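Local coordinates for protein Cif (Cell cycle inhibiting factor) (Escherichia coli, PDB 3EFY) that deamidates a glutamine side chain of host NEDD8, which shuts down cullin-RING ubiquitin ligases and arrests the host cell cycle, at residues G92-K106 against I133-R147. Sequence-based numbering, arbitrary orientation.
Sequences GVTRKLRFEDWMTHK and IATLFDIDGNVKMLR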
ATOM      1  N   GLY A  92      19.971   7.048  16.396  1.00 29.91           N
ATOM      2  CA  GLY A  92      19.638   7.097  17.810  1.00 30.10           C
ATOM      3  C   GLY A  92      20.275   6.024  18.674  1.00 28.89           C
ATOM      4  O   GLY A  92      21.471   5.787  18.584  1.00 29.14           O
ATOM      5  N   VAL A  93      19.482   5.397  19.556  1.00 27.27           N
ATOM      6  CA  VAL A  93      20.014   4.374  20.478  1.00 26.80           C
ATOM      7  C   VAL A  93      20.463   3.126  19.752  1.00 25.29           C
ATOM      8  O   VAL A  93      21.545   2.563  19.995  1.00 23.85           O
ATOM      9  CB  VAL A  93      18.985   3.977  21.586  1.00 25.84           C
ATOM     10  CG1 VAL A  93      19.516   2.863  22.475  1.00 26.57           C
ATOM     11  CG2 VAL A  93      18.596   5.216  22.443  1.00 28.26           C
ATOM     12  N   THR A  94      19.609   2.641  18.849  1.00 24.41           N
ATOM     13  CA  THR A  94      19.852   1.426  18.119  1.00 24.28           C
ATOM     14  C   THR A  94      20.551   1.734  16.799  1.00 25.40           C
ATOM     15  O   THR A  94      20.437   2.833  16.244  1.00 25.23           O
ATOM     16  CB  THR A  94      18.461   0.737  17.887  1.00 23.52           C
ATOM     17  OG1 THR A  94      17.506   1.779  17.614  1.00 24.94           O
ATOM     18  CG2 THR A  94      18.041  -0.000  19.094  1.00 22.59           C
ATOM     19  N   ARG A  95      21.276   0.762  16.271  1.00 24.63           N
ATOM     20  CA  ARG A  95      22.007   0.945  15.043  1.00 26.03           C
ATOM     21  C   ARG A  95      21.177   0.785  13.779  1.00 25.09           C
ATOM     22  O   ARG A  95      20.015   0.294  13.827  1.00 23.64           O
ATOM     23  CB  ARG A  95      23.201  -0.005  15.022  1.00 26.61           C
ATOM     24  CG  ARG A  95      22.840  -1.453  14.907  1.00 26.40           C
ATOM     25  CD  ARG A  95      24.071  -2.299  14.664  1.00 29.56           C
ATOM     26  NE  ARG A  95      23.939  -3.611  15.243  1.00 27.40           N
ATOM     27  CZ  ARG A  95      24.620  -4.684  14.870  1.00 31.56           C
ATOM     28  NH1 ARG A  95      25.560  -4.604  13.905  1.00 33.51           N
ATOM     29  NH2 ARG A  95      24.404  -5.837  15.494  1.00 30.54           N
ATOM     30  N   LYS A  96      21.728   1.216  12.640  1.00 25.14           N
ATOM     31  CA  LYS A  96      21.054   1.074  11.341  1.00 25.28           C
ATOM     32  C   LYS A  96      20.671  -0.364  11.050  1.00 23.79           C
ATOM     33  O   LYS A  96      21.474  -1.274  11.255  1.00 24.29           O
ATOM     34  CB  LYS A  96      21.933   1.541  10.149  1.00 26.48           C
ATOM     35  CG  LYS A  96      21.182   1.548   8.815  1.00 30.46           C
ATOM     36  CD  LYS A  96      21.942   2.192   7.635  1.00 35.18           C
ATOM     37  CE  LYS A  96      21.257   1.889   6.286  1.00 38.20           C
ATOM     38  NZ  LYS A  96      19.945   2.606   6.147  1.00 39.48           N
ATOM     39  N   LEU A  97      19.426  -0.542  10.598  1.00 22.83           N
ATOM     40  CA  LEU A  97      18.836  -1.841  10.298  1.00 22.09           C
ATOM     41  C   LEU A  97      17.865  -1.777   9.128  1.00 22.46           C
ATOM     42  O   LEU A  97      16.838  -1.094   9.206  1.00 23.36           O
ATOM     43  CB  LEU A  97      18.109  -2.329  11.545  1.00 22.01           C
ATOM     44  CG  LEU A  97      17.301  -3.618  11.474  1.00 22.12           C
ATOM     45  CD1 LEU A  97      18.238  -4.852  11.278  1.00 23.28           C
ATOM     46  CD2 LEU A  97      16.554  -3.778  12.811  1.00 19.93           C
ATOM     47  N   ARG A  98      18.175  -2.463   8.036  1.00 23.62           N
ATOM     48  CA  ARG A  98      17.279  -2.526   6.896  1.00 24.82           C
ATOM     49  C   ARG A  98      16.140  -3.478   7.200  1.00 23.11           C
ATOM     50  O   ARG A  98      16.357  -4.546   7.804  1.00 23.93           O
ATOM     51  CB  ARG A  98      17.999  -2.952   5.628  1.00 27.08           C
ATOM     52  CG  ARG A  98      19.097  -1.942   5.234  1.00 31.76           C
ATOM     53  CD  ARG A  98      19.924  -2.458   4.046  1.00 38.14           C
ATOM     54  NE  ARG A  98      19.028  -2.751   2.946  1.00 43.59           N
ATOM     55  CZ  ARG A  98      18.713  -3.967   2.503  1.00 49.23           C
ATOM     56  NH1 ARG A  98      19.262  -5.067   3.035  1.00 51.62           N
ATOM     57  NH2 ARG A  98      17.842  -4.081   1.504  1.00 51.40           N
ATOM     58  N   PHE A  99      14.935  -3.117   6.785  1.00 23.25           N
ATOM     59  CA  PHE A  99      13.772  -4.002   6.959  1.00 22.70           C
ATOM     60  C   PHE A  99      14.080  -5.396   6.412  1.00 23.86           C
ATOM     61  O   PHE A  99      13.841  -6.383   7.083  1.00 22.21           O
ATOM     62  CB  PHE A  99      12.531  -3.425   6.231  1.00 23.77           C
ATOM     63  CG  PHE A  99      11.276  -4.213   6.403  1.00 22.98           C
ATOM     64  CD1 PHE A  99      10.594  -4.233   7.608  1.00 24.61           C
ATOM     65  CD2 PHE A  99      10.694  -4.864   5.313  1.00 23.03           C
ATOM     66  CE1 PHE A  99       9.422  -4.883   7.732  1.00 26.08           C
ATOM     67  CE2 PHE A  99       9.498  -5.550   5.450  1.00 26.94           C
ATOM     68  CZ  PHE A  99       8.864  -5.565   6.687  1.00 27.09           C
ATOM     69  N   GLU A 100      14.663  -5.444   5.207  1.00 24.86           N
ATOM     70  CA  GLU A 100      14.990  -6.744   4.569  1.00 26.40           C
ATOM     71  C   GLU A 100      15.839  -7.651   5.472  1.00 25.81           C
ATOM     72  O   GLU A 100      15.556  -8.847   5.634  1.00 26.57           O
ATOM     73  CB  GLU A 100      15.709  -6.499   3.231  1.00 27.26           C
ATOM     74  CG  GLU A 100      16.103  -7.744   2.524  1.00 32.68           C
ATOM     75  CD  GLU A 100      16.677  -7.482   1.148  1.00 39.24           C
ATOM     76  OE1 GLU A 100      17.094  -6.341   0.840  1.00 44.97           O
ATOM     77  OE2 GLU A 100      16.704  -8.447   0.379  1.00 45.76           O
ATOM     78  N   ASP A 101      16.842  -7.059   6.098  1.00 25.72           N
ATOM     79  CA  ASP A 101      17.770  -7.799   6.953  1.00 25.44           C
ATOM     80  C   ASP A 101      17.103  -8.285   8.231  1.00 23.78           C
ATOM     81  O   ASP A 101      17.207  -9.463   8.585  1.00 23.85           O
ATOM     82  CB  ASP A 101      18.984  -6.958   7.244  1.00 26.02           C
ATOM     83  CG  ASP A 101      19.793  -6.646   5.985  1.00 32.50           C
ATOM     84  OD1 ASP A 101      19.774  -7.475   5.020  1.00 37.34           O
ATOM     85  OD2 ASP A 101      20.391  -5.547   5.938  1.00 37.96           O
ATOM     86  N   TRP A 102      16.353  -7.393   8.898  1.00 21.40           N
ATOM     87  CA  TRP A 102      15.615  -7.774  10.086  1.00 19.44           C
ATOM     88  C   TRP A 102      14.652  -8.939   9.770  1.00 19.28           C
ATOM     89  O   TRP A 102      14.559  -9.929  10.532  1.00 20.00           O
ATOM     90  CB  TRP A 102      14.857  -6.557  10.644  1.00 19.07           C
ATOM     91  CG  TRP A 102      14.064  -6.865  11.871  1.00 18.13           C
ATOM     92  CD1 TRP A 102      12.698  -7.041  11.924  1.00 17.68           C
ATOM     93  CD2 TRP A 102      14.550  -7.130  13.195  1.00 18.07           C
ATOM     94  NE1 TRP A 102      12.327  -7.339  13.203  1.00 17.00           N
ATOM     95  CE2 TRP A 102      13.437  -7.419  14.007  1.00 17.81           C
ATOM     96  CE3 TRP A 102      15.820  -7.165  13.791  1.00 17.94           C
ATOM     97  CZ2 TRP A 102      13.574  -7.727  15.363  1.00 17.59           C
ATOM     98  CZ3 TRP A 102      15.945  -7.414  15.128  1.00 18.41           C
ATOM     99  CH2 TRP A 102      14.829  -7.687  15.924  1.00 19.75           C
ATOM    100  N   MET A 103      13.897  -8.812   8.684  1.00 20.32           N
ATOM    101  CA  MET A 103      12.785  -9.720   8.416  1.00 22.22           C
ATOM    102  C   MET A 103      13.249 -11.111   7.976  1.00 24.54           C
ATOM    103  O   MET A 103      12.525 -12.113   8.214  1.00 28.11           O
ATOM    104  CB  MET A 103      11.809  -9.143   7.413  1.00 23.53           C
ATOM    105  CG  MET A 103      11.152  -7.839   7.902  1.00 23.03           C
ATOM    106  SD  MET A 103      10.050  -8.131   9.319  1.00 23.12           S
ATOM    107  CE  MET A 103       8.677  -8.825   8.487  1.00 31.00           C
ATOM    108  N   THR A 104      14.443 -11.142   7.401  1.00 24.64           N
ATOM    109  CA  THR A 104      15.013 -12.409   6.879  1.00 25.03           C
ATOM    110  C   THR A 104      15.913 -13.105   7.902  1.00 26.71           C
ATOM    111  O   THR A 104      16.521 -14.158   7.591  1.00 27.82           O
ATOM    112  CB  THR A 104      15.700 -12.189   5.485  1.00 24.57           C
ATOM    113  OG1 THR A 104      16.779 -11.258   5.550  1.00 25.14           O
ATOM    114  CG2 THR A 104      14.687 -11.720   4.428  1.00 28.97           C
ATOM    115  N   HIS A 105      16.044 -12.526   9.093  1.00 25.20           N
ATOM    116  CA  HIS A 105      16.853 -13.063  10.141  1.00 26.24           C
ATOM    117  C   HIS A 105      15.980 -13.058  11.413  1.00 27.11           C
ATOM    118  O   HIS A 105      15.080 -13.862  11.538  1.00 30.56           O
ATOM    119  CB  HIS A 105      18.241 -12.354  10.193  1.00 26.39           C
ATOM    120  CG  HIS A 105      19.014 -12.499   8.909  1.00 27.34           C
ATOM    121  ND1 HIS A 105      18.906 -11.597   7.880  1.00 26.70           N
ATOM    122  CD2 HIS A 105      19.793 -13.514   8.432  1.00 29.90           C
ATOM    123  CE1 HIS A 105      19.626 -12.010   6.845  1.00 29.64           C
ATOM    124  NE2 HIS A 105      20.177 -13.172   7.156  1.00 29.05           N
ATOM    125  N   LYS A 106      16.188 -12.157  12.315  1.00 27.32           N
ATOM    126  CA  LYS A 106      15.601 -12.254  13.625  1.00 25.87           C
ATOM    127  C   LYS A 106      14.070 -12.211  13.705  1.00 24.98           C
ATOM    128  O   LYS A 106      13.470 -12.856  14.556  1.00 24.59           O
ATOM    129  CB  LYS A 106      16.223 -11.178  14.482  1.00 25.84           C
ATOM    130  CG  LYS A 106      15.935 -11.295  15.944  1.00 26.15           C
ATOM    131  CD  LYS A 106      17.002 -10.631  16.744  1.00 25.39           C
ATOM    132  CE  LYS A 106      16.629 -10.452  18.185  1.00 25.80           C
ATOM    133  NZ  LYS A 106      17.801  -9.983  18.993  1.00 25.35           N
ATOM    134  N   ILE A 133      17.065  -4.109  25.805  1.00 24.08           N
ATOM    135  CA  ILE A 133      16.919  -3.402  24.510  1.00 22.80           C
ATOM    136  C   ILE A 133      17.618  -4.146  23.395  1.00 22.60           C
ATOM    137  O   ILE A 133      17.074  -4.352  22.316  1.00 22.23           O
ATOM    138  CB  ILE A 133      17.428  -1.933  24.618  1.00 22.69           C
ATOM    139  CG1 ILE A 133      16.583  -1.122  25.571  1.00 25.03           C
ATOM    140  CG2 ILE A 133      17.491  -1.231  23.222  1.00 23.02           C
ATOM    141  CD1 ILE A 133      17.193   0.231  25.899  1.00 27.69           C
ATOM    142  N   ALA A 134      18.851  -4.612  23.629  1.00 22.19           N
ATOM    143  CA  ALA A 134      19.531  -5.393  22.604  1.00 22.49           C
ATOM    144  C   ALA A 134      18.849  -6.675  22.246  1.00 21.71           C
ATOM    145  O   ALA A 134      18.782  -7.049  21.073  1.00 21.59           O
ATOM    146  CB  ALA A 134      20.973  -5.701  23.016  1.00 22.67           C
ATOM    147  N   THR A 135      18.323  -7.375  23.247  1.00 23.46           N
ATOM    148  CA  THR A 135      17.620  -8.640  23.018  1.00 23.57           C
ATOM    149  C   THR A 135      16.387  -8.466  22.132  1.00 21.97           C
ATOM    150  O   THR A 135      16.137  -9.253  21.251  1.00 22.39           O
ATOM    151  CB  THR A 135      17.235  -9.320  24.312  1.00 24.66           C
ATOM    152  OG1 THR A 135      18.448  -9.743  24.975  1.00 26.58           O
ATOM    153  CG2 THR A 135      16.395 -10.553  24.054  1.00 27.06           C
ATOM    154  N   LEU A 136      15.700  -7.356  22.326  1.00 21.03           N
ATOM    155  CA  LEU A 136      14.481  -7.072  21.547  1.00 21.24           C
ATOM    156  C   LEU A 136      14.762  -6.476  20.161  1.00 20.23           C
ATOM    157  O   LEU A 136      14.109  -6.848  19.187  1.00 21.79           O
ATOM    158  CB  LEU A 136      13.558  -6.146  22.331  1.00 21.23           C
ATOM    159  CG  LEU A 136      12.885  -6.795  23.553  1.00 23.26           C
ATOM    160  CD1 LEU A 136      12.265  -5.746  24.496  1.00 25.16           C
ATOM    161  CD2 LEU A 136      11.841  -7.854  23.044  1.00 25.23           C
ATOM    162  N   PHE A 137      15.719  -5.535  20.085  1.00 20.69           N
ATOM    163  CA  PHE A 137      15.784  -4.661  18.916  1.00 20.13           C
ATOM    164  C   PHE A 137      17.029  -4.821  18.035  1.00 20.86           C
ATOM    165  O   PHE A 137      17.000  -4.444  16.874  1.00 20.04           O
ATOM    166  CB  PHE A 137      15.682  -3.190  19.339  1.00 21.13           C
ATOM    167  CG  PHE A 137      14.361  -2.823  19.988  1.00 19.44           C
ATOM    168  CD1 PHE A 137      13.238  -2.627  19.201  1.00 19.39           C
ATOM    169  CD2 PHE A 137      14.260  -2.666  21.356  1.00 19.33           C
ATOM    170  CE1 PHE A 137      11.999  -2.335  19.808  1.00 18.22           C
ATOM    171  CE2 PHE A 137      13.058  -2.357  21.943  1.00 20.45           C
ATOM    172  CZ  PHE A 137      11.922  -2.205  21.159  1.00 18.90           C
ATOM    173  N   ASP A 138      18.122  -5.360  18.609  1.00 20.91           N
ATOM    174  CA  ASP A 138      19.361  -5.526  17.833  1.00 21.70           C
ATOM    175  C   ASP A 138      19.401  -6.852  17.058  1.00 21.32           C
ATOM    176  O   ASP A 138      19.090  -7.904  17.593  1.00 21.68           O
ATOM    177  CB  ASP A 138      20.584  -5.347  18.731  1.00 21.95           C
ATOM    178  CG  ASP A 138      21.873  -5.226  17.901  1.00 22.49           C
ATOM    179  OD1 ASP A 138      22.106  -4.159  17.293  1.00 24.16           O
ATOM    180  OD2 ASP A 138      22.553  -6.258  17.732  1.00 24.74           O
ATOM    181  N   ILE A 139      19.798  -6.811  15.794  1.00 21.84           N
ATOM    182  CA  ILE A 139      19.763  -7.975  14.930  1.00 22.69           C
ATOM    183  C   ILE A 139      20.634  -9.140  15.469  1.00 24.96           C
ATOM    184  O   ILE A 139      20.323 -10.309  15.255  1.00 25.40           O
ATOM    185  CB  ILE A 139      20.131  -7.616  13.476  1.00 23.97           C
ATOM    186  CG1 ILE A 139      19.658  -8.718  12.519  1.00 25.90           C
ATOM    187  CG2 ILE A 139      21.619  -7.226  13.368  1.00 24.72           C
ATOM    188  CD1 ILE A 139      19.733  -8.429  11.039  1.00 28.01           C
ATOM    189  N   ASP A 140      21.698  -8.763  16.160  1.00 25.21           N
ATOM    190  CA  ASP A 140      22.626  -9.714  16.778  1.00 26.07           C
ATOM    191  C   ASP A 140      22.464  -9.833  18.294  1.00 26.18           C
ATOM    192  O   ASP A 140      23.216 -10.572  18.961  1.00 26.96           O
ATOM    193  CB  ASP A 140      24.083  -9.295  16.470  1.00 26.31           C
ATOM    194  CG  ASP A 140      24.429  -9.343  15.005  1.00 28.54           C
ATOM    195  OD1 ASP A 140      23.938 -10.244  14.279  1.00 31.95           O
ATOM    196  OD2 ASP A 140      25.241  -8.468  14.576  1.00 31.61           O
ATOM    197  N   GLY A 141      21.546  -9.089  18.888  1.00 25.13           N
ATOM    198  CA  GLY A 141      21.440  -8.975  20.326  1.00 25.43           C
ATOM    199  C   GLY A 141      22.649  -8.390  21.017  1.00 27.10           C
ATOM    200  O   GLY A 141      22.942  -8.744  22.165  1.00 27.46           O
ATOM    201  N   ASN A 142      23.345  -7.486  20.331  1.00 26.00           N
ATOM    202  CA  ASN A 142      24.664  -7.025  20.775  1.00 27.07           C
ATOM    203  C   ASN A 142      24.594  -5.692  21.499  1.00 26.88           C
ATOM    204  O   ASN A 142      24.403  -4.635  20.881  1.00 27.17           O
ATOM    205  CB  ASN A 142      25.599  -6.973  19.573  1.00 27.60           C
ATOM    206  CG  ASN A 142      27.051  -6.653  19.984  1.00 26.00           C
ATOM    207  OD1 ASN A 142      27.314  -6.322  21.137  1.00 30.87           O
ATOM    208  ND2 ASN A 142      27.972  -6.765  19.034  1.00 29.72           N
ATOM    209  N   VAL A 143      24.744  -5.721  22.826  1.00 26.84           N
ATOM    210  CA  VAL A 143      24.635  -4.538  23.644  1.00 28.67           C
ATOM    211  C   VAL A 143      25.719  -3.481  23.296  1.00 29.34           C
ATOM    212  O   VAL A 143      25.474  -2.282  23.419  1.00 27.60           O
ATOM    213  CB  VAL A 143      24.654  -4.905  25.150  1.00 31.19           C
ATOM    214  CG1 VAL A 143      26.035  -5.421  25.560  1.00 31.92           C
ATOM    215  CG2 VAL A 143      24.311  -3.707  26.006  1.00 34.90           C
ATOM    216  N   LYS A 144      26.869  -3.936  22.806  1.00 29.83           N
ATOM    217  CA  LYS A 144      27.947  -3.002  22.444  1.00 31.57           C
ATOM    218  C   LYS A 144      27.601  -2.133  21.256  1.00 31.63           C
ATOM    219  O   LYS A 144      28.278  -1.121  21.028  1.00 32.61           O
ATOM    220  CB  LYS A 144      29.259  -3.730  22.160  1.00 32.91           C
ATOM    221  CG  LYS A 144      29.757  -4.496  23.364  1.00 36.38           C
ATOM    222  CD  LYS A 144      31.093  -5.108  23.096  1.00 41.83           C
ATOM    223  CE  LYS A 144      31.605  -5.855  24.323  1.00 44.72           C
ATOM    224  NZ  LYS A 144      32.758  -6.745  23.938  1.00 49.11           N
ATOM    225  N   MET A 145      26.580  -2.502  20.479  1.00 29.84           N
ATOM    226  CA  MET A 145      26.175  -1.677  19.336  1.00 28.61           C
ATOM    227  C   MET A 145      25.212  -0.558  19.698  1.00 27.23           C
ATOM    228  O   MET A 145      24.908   0.283  18.839  1.00 27.76           O
ATOM    229  CB  MET A 145      25.583  -2.520  18.215  1.00 28.70           C
ATOM    230  CG  MET A 145      26.490  -3.546  17.590  1.00 31.49           C
ATOM    231  SD  MET A 145      27.767  -2.616  16.718  1.00 41.04           S
ATOM    232  CE  MET A 145      29.108  -2.870  17.853  1.00 40.17           C
ATOM    233  N   LEU A 146      24.703  -0.537  20.927  1.00 26.41           N
ATOM    234  CA  LEU A 146      23.756   0.463  21.350  1.00 26.39           C
ATOM    235  C   LEU A 146      24.457   1.690  21.844  1.00 26.78           C
ATOM    236  O   LEU A 146      25.628   1.633  22.252  1.00 26.67           O
ATOM    237  CB  LEU A 146      22.875  -0.048  22.472  1.00 26.78           C
ATOM    238  CG  LEU A 146      22.088  -1.300  22.110  1.00 27.09           C
ATOM    239  CD1 LEU A 146      21.282  -1.689  23.368  1.00 26.89           C
ATOM    240  CD2 LEU A 146      21.148  -1.134  20.894  1.00 27.35           C
ATOM    241  N   ARG A 147      23.741   2.787  21.815  1.00 25.27           N
ATOM    242  CA  ARG A 147      24.217   4.054  22.358  1.00 26.87           C
ATOM    243  C   ARG A 147      23.236   4.584  23.399  1.00 27.00           C
ATOM    244  O   ARG A 147      22.298   5.314  23.069  1.00 26.15           O
ATOM    245  CB  ARG A 147      24.418   5.046  21.228  1.00 26.21           C
ATOM    246  CG  ARG A 147      25.624   4.684  20.315  1.00 27.22           C
ATOM    247  CD  ARG A 147      25.913   5.780  19.344  1.00 26.33           C
ATOM    248  NE  ARG A 147      27.090   5.468  18.538  1.00 27.32           N
ATOM    249  CZ  ARG A 147      27.522   6.235  17.543  1.00 26.40           C
ATOM    250  NH1 ARG A 147      26.908   7.366  17.238  1.00 28.65           N
ATOM    251  NH2 ARG A 147      28.581   5.859  16.857  1.00 24.46           N
TER
HETATM  252  O   HOH W   1      23.713   7.740  17.146  0.50 33.67           O
HETATM  253  O   HOH W   2      20.594  -1.866  17.458  1.00 23.55           O
HETATM  254  O   HOH W   3      26.035  -7.405  12.465  1.00 56.07           O
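Arg95 meets Asp138 side-on: Arg95 NE reaches Asp138 OD1 at 2.8 Å and NH2 reaches OD2 at 2.9 Å, each on a syn lone pair, with guanidinium and carboxylate planes only 12° apart. With CG set between backbone N and carbonyl carbon (chi1 68°) and a bend at chi3, the arginine also brings NH2 to Asp140 OD2, a salt bridge made from above that carboxylate plane. Met145 lays CG over one guanidinium face, 3.5 Å from Arg95 CZ, and Ile139 CG2 sits over the opposite one. Asp138 OD2 also accepts the backbone N of Asp140, an Asx turn, and that of Asn142.

From the other end of 92-106, extended Lys106 gives NZ to Thr135 O (2.9 Å) in the last turn of helix 130-137 and to Asp138 O (2.8 Å) just past it. Its CB lies over a face of the Trp102 indole, whose edge meets Ile139 CA at CZ3. Ile139 CD1 packs against Asp101 O and lies 3.9 Å from Leu97 CD1. Just before Arg95, Val93 O accepts a backbone hydrogen bond from Arg147 N.

Phe137 O accepts from the active-site Gln86, which Leu97 also touches. Asp138 is held at both ends, carboxylate by Arg95 and carbonyl by Lys106; the guanidinium probably favours ionised Asp138 and Asp140.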